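OLD nuclease (Thermus scotoductus, PDB 6P74) degrades linear or supercoiled double-stranded DNA from 5' to 3' as a metal-dependent exonuclease, nicks circular DNA, and has a DNA-stimulated ATPase activity. Local coordinates at residues F55-D60 / A99-D104; R382-Q387 / Y494-I499; Q387-L392 / I401-C406. One frame throughout, in Å; residues are numbered along the deposited sequence.

How the contacts relate
The contacts sample the ATPase and Toprim regions of the chain. Contact 1 belongs to the N-terminal part of the ATPase domain, beside the P-loop of the second subunit, and its centre is about 59 Å from that of contact 2 and about 49 Å from that of contact 3. Contacts 2 and 3 both belong to the Toprim nuclease domain, with centres about 10 Å apart; they share helix 379-391 and Gln-387. That helix presents one flank to helix 493-501 in contact 2 and another to strand 401-405 in contact 3. Asp-381, an inferred metal ligand on the same helix, is near both: side chains approach to about 6 Å from Ala-384 and about 7 Å from Val-403.

Contact 1: F55-D60 / A99-D104; sequences FRIPQD and ADFHVD
Ile-57 sets its CG2 methyl over one face of the Phe-101 ring, a CH-pi contact with CG2 4.0 Å from the ring centroid and 13° off the normal. The methyl lies anti to the backbone N of Ile-57 and is displaced toward the CE1-CZ rim. Two residues along the strand, Val-103 directs CG1 at the Phe-55 ring, 3.8 Å from CE1; CD1 is equally near, and the approach is oblique. Phe-101 and Val-103 thus turn the same side of strand 100-109 toward the loop. The strand pairs antiparallel with strand 85-97 in the antiparallel sheet of the ATPase domain, whose Leu-92, Cys-94 and Ile-70 also touch Phe-55. Behind the apolar layer, the loop is tied by a reciprocal pair of bonds: Arg-56 N donates to Asp-60 OD2 at 2.8 Å and 174°, meeting the oxygen from above the carboxylate plane, and Asp-60 N donates to Arg-56 O at 2.9 Å. Asp-60 OD1 forms a salt bridge with Arg-11 NE, and the peptide before Pro-58 is cis. The far side of the loop faces the second subunit, where Arg-56 packs on Thr-35, Pro-58 on Asn-30 and Gln-59 on Gly-31; Gly-31 and Thr-35 are inferred ATP-binding residues of that subunit's Walker A P-loop.

Contact 2: R382-Q387 / Y494-I499; sequences RVAALQ and YRIAEI
In the Toprim domain, helix 379-391, the helix of a beta-alpha-beta unit, packs against helix 493-501 near the C-terminus. The two segments run in roughly the same direction, at 39° to each other, with their axes 9.6 Å apart at closest. Ile-496 reaches across to the neighbouring helix with two of its carbons. Its CG2 lies 3.9 Å from Ala-384 CB and also touches Ala-384 CA, so the branch rests on the helix backbone. The other arm extends along the flank, CD1 coming within 4.1 Å of Val-383 CG1, the valine methyl that lies anti to its own backbone N. Leu-479 adds to the packing on Ala-384, and Ile-485 to that on Ile-496. The metal site is close behind: Asp-381, an inferred metal ligand, has its side chain about 6 Å from that of Ala-384, and the side chain of Glu-480, which binds the samarium ion together with Asp-431, is about 8 Å from that of Ile-496. One turn on, Gln-387 lies across Ala-497, its CG close to Ala-497 CA and its OE1 4.1 Å from Ala-497 CB. A bend at chi2 (64°) turns the amide along the helix toward Gln-391, where Gln-387 NE2 donates to Gln-391 OE1, while Gln-391 NE2 donates in turn to Leu-500 O of the other helix.

Contact 3: Q387-L392 / I401-C406; sequences QLFNQL and IAVVDC
Val-403 O accepts a hydrogen bond from Arg-382 NE, which pins strand 401-405 to an early turn of helix 379-391. The side chain of the same valine meets the helix further along. Val-403 CG2, anti to its carbonyl carbon, comes 3.5 Å from Phe-389 CE2, a tight approach, and also touches CZ of the ring. Ile-401, two residues back on the same side of the strand, meets the rest of the ring's far end: its CG2 is 4.1 Å from Phe-389 CZ, and its CD1 lies equally far from CE1. Both aliphatic residues come at the ring obliquely. Phe-389 projects from the helix with CG anti to the carbonyl carbon (chi1 -87°), which carries CE1, CZ and CE2 down to the strand. Leu-374 of the adjoining strand and Val-394 also pack on the ring, while Ala-385 and Leu-386 touch Val-403. Ala-402 points away, and its backbone pairs with Arg-372 and Leu-374. Helix 379-391 is in this way seated by apolar packing on an outermost strand of the parallel sheet, within the beta-alpha-beta unit 372-376, 379-391, 401-405 of the Toprim fold.

Contact 1: F55-D60 / A99-D104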
loop_
_atom_site.group_PDB
_atom_site.type_symbol
_atom_site.label_atom_id
_atom_site.label_comp_id
_atom_site.label_asym_id
_atom_site.label_seq_id
_atom_site.Cartn_x
_atom_site.Cartn_y
_atom_site.Cartn_z
ATOM N N PHE A 55 -0.440 -11.754 -0.846
ATOM C CA PHE A 55 -1.721 -11.220 -0.417
ATOM C C PHE A 55 -1.660 -10.745 1.028
ATOM O O PHE A 55 -0.868 -11.241 1.833
ATOM C CB PHE A 55 -2.824 -12.275 -0.558
ATOM C CG PHE A 55 -3.172 -12.607 -1.981
ATOM C CD1 PHE A 55 -2.457 -13.571 -2.680
ATOM C CD2 PHE A 55 -4.226 -11.970 -2.617
ATOM C CE1 PHE A 55 -2.788 -13.887 -3.998
ATOM C CE2 PHE A 55 -4.562 -12.274 -3.926
ATOM C CZ PHE A 55 -3.843 -13.234 -4.621
ATOM N N ARG A 56 -2.508 -9.772 1.343
ATOM C CA ARG A 56 -2.831 -9.421 2.718
ATOM C C ARG A 56 -4.162 -10.087 3.075
ATOM O O ARG A 56 -5.165 -9.901 2.372
ATOM C CB ARG A 56 -2.893 -7.897 2.891
ATOM C CG ARG A 56 -1.646 -7.156 2.394
ATOM C CD ARG A 56 -1.673 -5.660 2.727
ATOM N NE ARG A 56 -0.687 -5.309 3.757
ATOM C CZ ARG A 56 -0.412 -4.065 4.157
ATOM N NH1 ARG A 56 -1.045 -3.028 3.614
ATOM N NH2 ARG A 56 0.505 -3.855 5.101
ATOM N N ILE A 57 -4.162 -10.886 4.134
ATOM C CA ILE A 57 -5.349 -11.594 4.608
ATOM C C ILE A 57 -5.720 -11.015 5.968
ATOM O O ILE A 57 -4.949 -11.167 6.925
ATOM C CB ILE A 57 -5.121 -13.110 4.708
ATOM C CG1 ILE A 57 -4.833 -13.707 3.335
ATOM C CG2 ILE A 57 -6.325 -13.793 5.329
ATOM C CD1 ILE A 57 -3.430 -13.457 2.854
ATOM N N PRO A 58 -6.903 -10.390 6.119
ATOM C CA PRO A 58 -7.977 -10.373 5.119
ATOM C C PRO A 58 -8.068 -9.124 4.237
ATOM O O PRO A 58 -8.979 -9.060 3.404
ATOM C CB PRO A 58 -9.233 -10.482 5.987
ATOM C CG PRO A 58 -8.815 -9.902 7.366
ATOM C CD PRO A 58 -7.317 -9.723 7.366
ATOM N N GLN A 59 -7.149 -8.170 4.409
ATOM C CA GLN A 59 -7.185 -6.877 3.719
ATOM C C GLN A 59 -7.562 -6.960 2.237
ATOM O O GLN A 59 -8.222 -6.060 1.708
ATOM C CB GLN A 59 -5.825 -6.177 3.852
ATOM C CG GLN A 59 -5.514 -5.590 5.239
ATOM C CD GLN A 59 -4.562 -6.458 6.075
ATOM O OE1 GLN A 59 -4.669 -7.689 6.092
ATOM N NE2 GLN A 59 -3.625 -5.813 6.770
ATOM N N ASP A 60 -7.147 -8.019 1.544
ATOM C CA ASP A 60 -7.303 -8.071 0.096
ATOM C C ASP A 60 -8.613 -8.706 -0.357
ATOM O O ASP A 60 -8.942 -8.629 -1.544
ATOM C CB ASP A 60 -6.113 -8.810 -0.528
ATOM C CG ASP A 60 -4.850 -7.950 -0.562
ATOM O OD1 ASP A 60 -4.961 -6.715 -0.348
ATOM O OD2 ASP A 60 -3.749 -8.506 -0.800
ATOM N N ALA A 99 -8.083 -22.037 9.088
ATOM C CA ALA A 99 -7.355 -20.782 8.897
ATOM C C ALA A 99 -6.136 -20.959 7.994
ATOM O O ALA A 99 -5.134 -20.263 8.158
ATOM C CB ALA A 99 -6.927 -20.210 10.244
ATOM N N ASP A 100 -6.225 -21.889 7.041
ATOM C CA ASP A 100 -5.159 -22.131 6.070
ATOM C C ASP A 100 -5.648 -21.700 4.688
ATOM O O ASP A 100 -6.461 -22.376 4.051
ATOM C CB ASP A 100 -4.700 -23.590 6.082
ATOM C CG ASP A 100 -5.854 -24.577 6.127
ATOM O OD1 ASP A 100 -6.840 -24.319 6.851
ATOM O OD2 ASP A 100 -5.767 -25.621 5.445
ATOM N N PHE A 101 -5.149 -20.558 4.243
ATOM C CA PHE A 101 -5.362 -20.066 2.895
ATOM C C PHE A 101 -4.203 -20.507 2.012
ATOM O O PHE A 101 -3.140 -20.909 2.494
ATOM C CB PHE A 101 -5.493 -18.539 2.900
ATOM C CG PHE A 101 -6.567 -18.032 3.831
ATOM C CD1 PHE A 101 -6.367 -18.023 5.205
ATOM C CD2 PHE A 101 -7.778 -17.581 3.335
ATOM C CE1 PHE A 101 -7.351 -17.572 6.062
ATOM C CE2 PHE A 101 -8.765 -17.128 4.190
ATOM C CZ PHE A 101 -8.550 -17.124 5.555
ATOM N N HIS A 102 -4.422 -20.436 0.703
ATOM C CA HIS A 102 -3.421 -20.868 -0.261
ATOM C C HIS A 102 -3.742 -20.204 -1.584
ATOM O O HIS A 102 -4.868 -19.754 -1.817
ATOM C CB HIS A 102 -3.400 -22.393 -0.422
ATOM C CG HIS A 102 -4.712 -22.966 -0.861
ATOM N ND1 HIS A 102 -5.708 -23.317 0.027
ATOM C CD2 HIS A 102 -5.197 -23.236 -2.098
ATOM C CE1 HIS A 102 -6.748 -23.781 -0.643
ATOM N NE2 HIS A 102 -6.464 -23.742 -1.934
ATOM N N VAL A 103 -2.748 -20.149 -2.452
ATOM C CA VAL A 103 -2.943 -19.540 -3.755
ATOM C C VAL A 103 -2.483 -20.522 -4.817
ATOM O O VAL A 103 -1.519 -21.268 -4.613
ATOM C CB VAL A 103 -2.212 -18.183 -3.878
ATOM C CG1 VAL A 103 -2.344 -17.392 -2.583
ATOM C CG2 VAL A 103 -0.765 -18.380 -4.239
ATOM N N ASP A 104 -3.200 -20.544 -5.935
ATOM C CA ASP A 104 -2.846 -21.334 -7.101
ATOM C C ASP A 104 -2.670 -20.400 -8.290
ATOM O O ASP A 104 -3.413 -19.425 -8.441
ATOM C CB ASP A 104 -3.923 -22.381 -7.410
ATOM C CG ASP A 104 -4.315 -23.192 -6.191
ATOM O OD1 ASP A 104 -3.433 -23.860 -5.604
ATOM O OD2 ASP A 104 -5.511 -23.158 -5.818
#

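Contact 2: R382-Q387 / Y494-I499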
loop_
_atom_site.group_PDB
_atom_site.type_symbol
_atom_site.label_atom_id
_atom_site.label_comp_id
_atom_site.label_asym_id
_atom_site.label_seq_id
_atom_site.Cartn_x
_atom_site.Cartn_y
_atom_site.Cartn_z
ATOM N N ARG A 382 -20.191 27.849 -25.656
ATOM C CA ARG A 382 -19.616 27.618 -24.337
ATOM C C ARG A 382 -19.633 28.898 -23.508
ATOM O O ARG A 382 -20.086 28.897 -22.358
ATOM C CB ARG A 382 -18.195 27.080 -24.477
ATOM C CG ARG A 382 -17.588 26.645 -23.172
ATOM C CD ARG A 382 -16.466 25.654 -23.405
ATOM N NE ARG A 382 -16.026 25.124 -22.129
ATOM C CZ ARG A 382 -15.152 25.722 -21.335
ATOM N NH1 ARG A 382 -14.597 26.874 -21.688
ATOM N NH2 ARG A 382 -14.846 25.167 -20.177
ATOM N N VAL A 383 -19.155 30.005 -24.088
ATOM C CA VAL A 383 -19.185 31.291 -23.392
ATOM C C VAL A 383 -20.585 31.586 -22.879
ATOM O O VAL A 383 -20.770 31.994 -21.731
ATOM C CB VAL A 383 -18.690 32.423 -24.308
ATOM C CG1 VAL A 383 -18.883 33.778 -23.622
ATOM C CG2 VAL A 383 -17.232 32.211 -24.682
ATOM N N ALA A 384 -21.590 31.405 -23.736
ATOM C CA ALA A 384 -22.958 31.700 -23.332
ATOM C C ALA A 384 -23.430 30.736 -22.251
ATOM O O ALA A 384 -24.025 31.161 -21.251
ATOM C CB ALA A 384 -23.887 31.654 -24.546
ATOM N N ALA A 385 -23.147 29.439 -22.420
ATOM C CA ALA A 385 -23.464 28.466 -21.382
ATOM C C ALA A 385 -22.890 28.886 -20.024
ATOM O O ALA A 385 -23.620 28.985 -19.024
ATOM C CB ALA A 385 -22.957 27.081 -21.798
ATOM N N LEU A 386 -21.586 29.170 -19.971
ATOM C CA LEU A 386 -20.947 29.468 -18.688
ATOM C C LEU A 386 -21.483 30.751 -18.070
ATOM O O LEU A 386 -21.579 30.852 -16.842
ATOM C CB LEU A 386 -19.421 29.542 -18.845
ATOM C CG LEU A 386 -18.710 28.221 -19.176
ATOM C CD1 LEU A 386 -17.238 28.446 -19.507
ATOM C CD2 LEU A 386 -18.822 27.223 -18.028
ATOM N N GLN A 387 -21.845 31.736 -18.886
ATOM C CA GLN A 387 -22.469 32.923 -18.322
ATOM C C GLN A 387 -23.858 32.590 -17.767
ATOM O O GLN A 387 -24.250 33.107 -16.715
ATOM C CB GLN A 387 -22.528 34.033 -19.376
ATOM C CG GLN A 387 -23.344 35.236 -18.961
ATOM C CD GLN A 387 -22.729 35.952 -17.765
ATOM O OE1 GLN A 387 -21.509 35.952 -17.599
ATOM N NE2 GLN A 387 -23.573 36.554 -16.920
ATOM N N TYR A 494 -17.692 39.619 -23.911
ATOM C CA TYR A 494 -18.322 40.771 -23.272
ATOM C C TYR A 494 -19.654 41.116 -23.923
ATOM O O TYR A 494 -20.594 41.534 -23.238
ATOM C CB TYR A 494 -17.387 41.978 -23.298
ATOM C CG TYR A 494 -16.212 41.841 -22.354
ATOM C CD1 TYR A 494 -16.312 41.084 -21.180
ATOM C CD2 TYR A 494 -14.989 42.459 -22.639
ATOM C CE1 TYR A 494 -15.225 40.959 -20.315
ATOM C CE2 TYR A 494 -13.901 42.340 -21.782
ATOM C CZ TYR A 494 -14.022 41.593 -20.625
ATOM O OH TYR A 494 -12.930 41.486 -19.790
ATOM N N ARG A 495 -19.756 40.956 -25.244
ATOM C CA ARG A 495 -21.031 41.178 -25.919
ATOM C C ARG A 495 -22.064 40.126 -25.520
ATOM O O ARG A 495 -23.225 40.450 -25.235
ATOM C CB ARG A 495 -20.825 41.192 -27.434
ATOM C CG ARG A 495 -22.057 41.631 -28.205
ATOM C CD ARG A 495 -22.615 42.927 -27.601
ATOM N NE ARG A 495 -24.017 43.168 -27.952
ATOM C CZ ARG A 495 -24.799 44.063 -27.349
ATOM N NH1 ARG A 495 -24.317 44.804 -26.356
ATOM N NH2 ARG A 495 -26.064 44.218 -27.731
ATOM N N ILE A 496 -21.669 38.856 -25.499
ATOM C CA ILE A 496 -22.606 37.819 -25.090
ATOM C C ILE A 496 -23.053 38.054 -23.659
ATOM O O ILE A 496 -24.239 37.930 -23.333
ATOM C CB ILE A 496 -21.975 36.428 -25.253
ATOM C CG1 ILE A 496 -21.804 36.104 -26.736
ATOM C CG2 ILE A 496 -22.843 35.381 -24.555
ATOM C CD1 ILE A 496 -20.790 35.012 -27.022
ATOM N N ALA A 497 -22.111 38.383 -22.780
ATOM C CA ALA A 497 -22.440 38.530 -21.370
ATOM C C ALA A 497 -23.427 39.666 -21.153
ATOM O O ALA A 497 -24.386 39.523 -20.385
ATOM C CB ALA A 497 -21.169 38.768 -20.549
ATOM N N GLU A 498 -23.216 40.810 -21.805
ATOM C CA GLU A 498 -24.111 41.912 -21.507
ATOM C C GLU A 498 -25.507 41.666 -22.066
ATOM O O GLU A 498 -26.498 42.052 -21.432
ATOM C CB GLU A 498 -23.528 43.248 -21.976
ATOM C CG GLU A 498 -23.177 43.425 -23.432
ATOM C CD GLU A 498 -22.431 44.751 -23.655
ATOM O OE1 GLU A 498 -21.451 45.013 -22.913
ATOM O OE2 GLU A 498 -22.833 45.542 -24.546
ATOM N N ILE A 499 -25.628 40.989 -23.208
ATOM C CA ILE A 499 -26.960 40.577 -23.649
ATOM C C ILE A 499 -27.597 39.662 -22.612
ATOM O O ILE A 499 -28.708 39.918 -22.133
ATOM C CB ILE A 499 -26.900 39.903 -25.029
ATOM C CG1 ILE A 499 -26.633 40.955 -26.114
ATOM C CG2 ILE A 499 -28.185 39.170 -25.302
ATOM C CD1 ILE A 499 -26.211 40.347 -27.454
#

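Contact 3: Q387-L392 / I401-C406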
loop_
_atom_site.group_PDB
_atom_site.type_symbol
_atom_site.label_atom_id
_atom_site.label_comp_id
_atom_site.label_asym_id
_atom_site.label_seq_id
_atom_site.Cartn_x
_atom_site.Cartn_y
_atom_site.Cartn_z
ATOM N N GLN A 387 -21.845 31.736 -18.886
ATOM C CA GLN A 387 -22.469 32.923 -18.322
ATOM C C GLN A 387 -23.858 32.590 -17.767
ATOM O O GLN A 387 -24.250 33.107 -16.715
ATOM C CB GLN A 387 -22.528 34.033 -19.376
ATOM C CG GLN A 387 -23.344 35.236 -18.961
ATOM C CD GLN A 387 -22.729 35.952 -17.765
ATOM O OE1 GLN A 387 -21.509 35.952 -17.599
ATOM N NE2 GLN A 387 -23.573 36.554 -16.920
ATOM N N LEU A 388 -24.601 31.695 -18.421
ATOM C CA LEU A 388 -25.909 31.335 -17.869
ATOM C C LEU A 388 -25.759 30.532 -16.586
ATOM O O LEU A 388 -26.502 30.759 -15.623
ATOM C CB LEU A 388 -26.749 30.571 -18.893
ATOM C CG LEU A 388 -27.373 31.502 -19.930
ATOM C CD1 LEU A 388 -27.892 30.744 -21.132
ATOM C CD2 LEU A 388 -28.480 32.343 -19.277
ATOM N N PHE A 389 -24.806 29.594 -16.547
ATOM C CA PHE A 389 -24.489 28.934 -15.284
ATOM C C PHE A 389 -24.318 29.966 -14.185
ATOM O O PHE A 389 -24.882 29.841 -13.092
ATOM C CB PHE A 389 -23.210 28.107 -15.398
ATOM C CG PHE A 389 -23.412 26.694 -15.891
ATOM C CD1 PHE A 389 -23.690 25.672 -15.006
ATOM C CD2 PHE A 389 -23.264 26.384 -17.238
ATOM C CE1 PHE A 389 -23.838 24.369 -15.453
ATOM C CE2 PHE A 389 -23.403 25.079 -17.694
ATOM C CZ PHE A 389 -23.696 24.076 -16.802
ATOM N N ASN A 390 -23.534 31.005 -14.471
ATOM C CA ASN A 390 -23.251 32.023 -13.470
ATOM C C ASN A 390 -24.529 32.761 -13.056
ATOM O O ASN A 390 -24.710 33.110 -11.883
ATOM C CB ASN A 390 -22.190 32.978 -14.026
ATOM C CG ASN A 390 -21.695 33.977 -12.998
ATOM O OD1 ASN A 390 -20.985 33.613 -12.061
ATOM N ND2 ASN A 390 -22.049 35.241 -13.182
ATOM N N GLN A 391 -25.434 32.994 -14.002
ATOM C CA GLN A 391 -26.687 33.660 -13.671
ATOM C C GLN A 391 -27.665 32.739 -12.961
ATOM O O GLN A 391 -28.552 33.218 -12.251
ATOM C CB GLN A 391 -27.326 34.235 -14.936
ATOM C CG GLN A 391 -26.612 35.491 -15.411
ATOM C CD GLN A 391 -27.211 36.078 -16.675
ATOM O OE1 GLN A 391 -26.536 36.172 -17.695
ATOM N NE2 GLN A 391 -28.477 36.492 -16.608
ATOM N N LEU A 392 -27.530 31.433 -13.146
ATOM C CA LEU A 392 -28.344 30.482 -12.414
ATOM C C LEU A 392 -27.737 30.163 -11.062
ATOM O O LEU A 392 -28.325 29.394 -10.297
ATOM C CB LEU A 392 -28.534 29.204 -13.249
ATOM C CG LEU A 392 -29.376 29.446 -14.510
ATOM C CD1 LEU A 392 -29.274 28.304 -15.489
ATOM C CD2 LEU A 392 -30.842 29.695 -14.136
ATOM N N ILE A 401 -19.385 19.512 -13.616
ATOM C CA ILE A 401 -20.062 19.529 -14.906
ATOM C C ILE A 401 -19.086 20.071 -15.933
ATOM O O ILE A 401 -18.598 21.197 -15.794
ATOM C CB ILE A 401 -21.343 20.376 -14.870
ATOM C CG1 ILE A 401 -22.326 19.808 -13.842
ATOM C CG2 ILE A 401 -21.965 20.437 -16.286
ATOM C CD1 ILE A 401 -23.491 20.723 -13.550
ATOM N N ALA A 402 -18.791 19.283 -16.957
ATOM C CA ALA A 402 -17.967 19.760 -18.058
ATOM C C ALA A 402 -18.853 20.378 -19.122
ATOM O O ALA A 402 -19.786 19.739 -19.609
ATOM C CB ALA A 402 -17.160 18.630 -18.681
ATOM N N VAL A 403 -18.565 21.617 -19.475
ATOM C CA VAL A 403 -19.178 22.256 -20.622
ATOM C C VAL A 403 -18.202 22.111 -21.781
ATOM O O VAL A 403 -17.105 22.675 -21.752
ATOM C CB VAL A 403 -19.497 23.724 -20.333
ATOM C CG1 VAL A 403 -20.094 24.381 -21.582
ATOM C CG2 VAL A 403 -20.422 23.817 -19.113
ATOM N N VAL A 404 -18.591 21.373 -22.813
ATOM C CA VAL A 404 -17.657 20.905 -23.831
ATOM C C VAL A 404 -18.007 21.526 -25.175
ATOM O O VAL A 404 -19.099 21.302 -25.713
ATOM C CB VAL A 404 -17.663 19.378 -23.924
ATOM C CG1 VAL A 404 -19.032 18.888 -24.358
ATOM C CG2 VAL A 404 -16.621 18.967 -24.900
ATOM N N ASP A 405 -17.062 22.284 -25.718
ATOM C CA ASP A 405 -17.101 22.822 -27.076
ATOM C C ASP A 405 -16.717 21.694 -28.036
ATOM O O ASP A 405 -15.555 21.270 -28.090
ATOM C CB ASP A 405 -16.145 24.022 -27.107
ATOM C CG ASP A 405 -15.758 24.491 -28.509
ATOM O OD1 ASP A 405 -16.228 23.928 -29.516
ATOM O OD2 ASP A 405 -14.955 25.464 -28.584
ATOM N N CYS A 406 -17.687 21.160 -28.763
ATOM C CA CYS A 406 -17.439 19.918 -29.493
ATOM C C CYS A 406 -16.950 20.137 -30.919
ATOM O O CYS A 406 -16.600 19.161 -31.598
ATOM C CB CYS A 406 -18.698 19.047 -29.524
ATOM S SG CYS A 406 -19.317 18.488 -27.890
#